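Local coordinates for protein adenosine deaminase (Burkholderia ambifaria, PDB 4GXW) that binds zinc as an amidohydrolase of the adenosine and AMP deaminase family and probably deaminates a purine substrate such as adenosine or adenine, at residues Q279-H284 against S319-T324. Residues are numbered along the deposited sequence; the frame is centred on the assembly and turned at random.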
# COMPACT_ATOMS: atom_id res chain seq x y z
N GLN A 279 -1.43 24.21 2.67
CA GLN A 279 -1.38 23.95 1.23
C GLN A 279 -1.29 22.47 0.89
O GLN A 279 -1.35 22.09 -0.28
CB GLN A 279 -0.20 24.70 0.59
CG GLN A 279 -0.54 26.11 0.10
CD GLN A 279 0.54 26.68 -0.79
OE1 GLN A 279 1.62 27.04 -0.33
NE2 GLN A 279 0.26 26.74 -2.09
N TRP A 280 -1.14 21.62 1.90
CA TRP A 280 -0.95 20.19 1.68
C TRP A 280 -2.04 19.54 0.83
O TRP A 280 -1.76 18.92 -0.20
CB TRP A 280 -0.79 19.45 3.02
CG TRP A 280 -0.87 17.97 2.90
CD1 TRP A 280 0.11 17.12 2.46
CD2 TRP A 280 -2.00 17.14 3.23
NE1 TRP A 280 -0.35 15.82 2.49
CE2 TRP A 280 -1.63 15.81 2.96
CE3 TRP A 280 -3.27 17.41 3.72
CZ2 TRP A 280 -2.51 14.74 3.18
CZ3 TRP A 280 -4.14 16.35 3.93
CH2 TRP A 280 -3.76 15.03 3.65
N ALA A 281 -3.30 19.70 1.24
CA ALA A 281 -4.40 19.10 0.49
C ALA A 281 -4.52 19.70 -0.91
O ALA A 281 -4.82 19.00 -1.88
CB ALA A 281 -5.70 19.25 1.24
N GLU A 282 -4.28 21.00 -1.01
CA GLU A 282 -4.40 21.72 -2.27
C GLU A 282 -3.33 21.37 -3.31
O GLU A 282 -3.62 21.30 -4.50
CB GLU A 282 -4.35 23.22 -2.00
CG GLU A 282 -5.61 23.75 -1.37
CD GLU A 282 -6.79 23.68 -2.31
OE1 GLU A 282 -6.63 24.07 -3.48
OE2 GLU A 282 -7.87 23.21 -1.88
N ARG A 283 -2.10 21.15 -2.84
CA ARG A 283 -0.96 21.03 -3.75
C ARG A 283 -0.41 19.62 -3.92
O ARG A 283 0.53 19.40 -4.68
CB ARG A 283 0.17 21.96 -3.31
CG ARG A 283 -0.15 23.43 -3.51
CD ARG A 283 -0.60 23.71 -4.95
NE ARG A 283 0.38 23.25 -5.93
CZ ARG A 283 1.40 23.99 -6.37
NH1 ARG A 283 1.57 25.22 -5.91
NH2 ARG A 283 2.25 23.49 -7.26
N HIS A 284 -1.00 18.66 -3.21
CA HIS A 284 -0.62 17.27 -3.38
C HIS A 284 -0.89 16.84 -4.83
O HIS A 284 -2.01 16.96 -5.30
CB HIS A 284 -1.45 16.41 -2.44
CG HIS A 284 -0.84 15.08 -2.15
ND1 HIS A 284 -0.44 14.20 -3.13
CD2 HIS A 284 -0.58 14.47 -0.97
CE1 HIS A 284 0.04 13.10 -2.57
NE2 HIS A 284 -0.03 13.24 -1.25
N SER A 319 -12.85 13.81 2.00
CA SER A 319 -12.89 14.93 2.94
C SER A 319 -11.87 16.02 2.61
O SER A 319 -12.11 17.19 2.89
CB SER A 319 -12.66 14.44 4.37
OG SER A 319 -11.38 13.84 4.50
N HIS A 320 -10.73 15.63 2.07
CA HIS A 320 -9.62 16.57 1.87
C HIS A 320 -9.26 16.83 0.41
O HIS A 320 -8.81 17.92 0.07
CB HIS A 320 -8.36 16.10 2.60
CG HIS A 320 -8.42 16.25 4.09
ND1 HIS A 320 -9.28 15.52 4.88
CD2 HIS A 320 -7.72 17.04 4.93
CE1 HIS A 320 -9.10 15.85 6.15
NE2 HIS A 320 -8.16 16.77 6.21
N PHE A 321 -9.45 15.83 -0.45
CA PHE A 321 -8.91 15.93 -1.80
C PHE A 321 -9.94 16.22 -2.90
O PHE A 321 -9.62 16.18 -4.09
CB PHE A 321 -8.02 14.72 -2.11
CG PHE A 321 -6.78 14.70 -1.27
CD1 PHE A 321 -5.73 15.55 -1.58
CD2 PHE A 321 -6.67 13.89 -0.15
CE1 PHE A 321 -4.58 15.57 -0.81
CE2 PHE A 321 -5.53 13.91 0.63
CZ PHE A 321 -4.48 14.74 0.29
N GLY A 322 -11.16 16.53 -2.49
CA GLY A 322 -12.18 17.00 -3.41
C GLY A 322 -12.81 15.96 -4.31
O GLY A 322 -13.48 16.30 -5.28
N PHE A 323 -12.61 14.69 -3.99
CA PHE A 323 -13.19 13.64 -4.84
C PHE A 323 -14.61 13.33 -4.42
O PHE A 323 -14.91 13.22 -3.23
CB PHE A 323 -12.30 12.41 -4.83
CG PHE A 323 -10.96 12.65 -5.46
CD1 PHE A 323 -10.87 13.05 -6.79
CD2 PHE A 323 -9.79 12.51 -4.72
CE1 PHE A 323 -9.63 13.29 -7.38
CE2 PHE A 323 -8.55 12.74 -5.30
CZ PHE A 323 -8.47 13.14 -6.63
N THR A 324 -15.48 13.20 -5.41
CA THR A 324 -16.90 12.95 -5.15
C THR A 324 -17.18 11.47 -4.94
O THR A 324 -16.32 10.61 -5.18
CB THR A 324 -17.75 13.39 -6.33
OG1 THR A 324 -17.40 12.60 -7.47
CG2 THR A 324 -17.52 14.88 -6.63
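F321 pushes the far edge of its ring between W280 and H284. On W280 it makes an edge-to-face pair, planes at 71°: F321 CZ stands 3.4 Å from W280 CH2, over one face of the six-membered ring and offset toward its rim. On H284 the edge-to-face pair is offset, the planes nearly perpendicular at 86°, and the nearest approach is from F321 CE1 to H284 CB, 3.6 Å. W280 and H284 both carry CG anti to the backbone N, beside the carbonyl carbon; their rings lie on the same side of the short helix, W280 from its first residue and H284 from the residue just after it. H320 comes to the edge of the indole, its CD2 lying near the indole plane 3.8 Å from W280 CZ3. The H320 imidazole is fixed at both nitrogens, ND1 sharing a 2.7 Å hydrogen bond with S319 OG and NE2 bonding to the carbonyl O of P10. A281 CB packs 3.6 Å from H320 O, where the backbones are nearest, and A281 O lies 3.6 Å from F321 CD1. R287 NH2 hydrogen-bonds to both A281 O and H320 O, so one guanidinium ties the two chain segments together beside this aromatic cluster. H284 ND1 accepts the backbone N-H of M286, and its ring also meets Y243 and Y271; the H284 side chain is about 12 Å from the zinc ion. On this amidohydrolase TIM barrel, outside the metal's first shell, the contact joins helix 280-283, which precedes strand 295-298, to the turn linking helices 310-319 and 325-338, with V9 and A12 packed against W280 and H320.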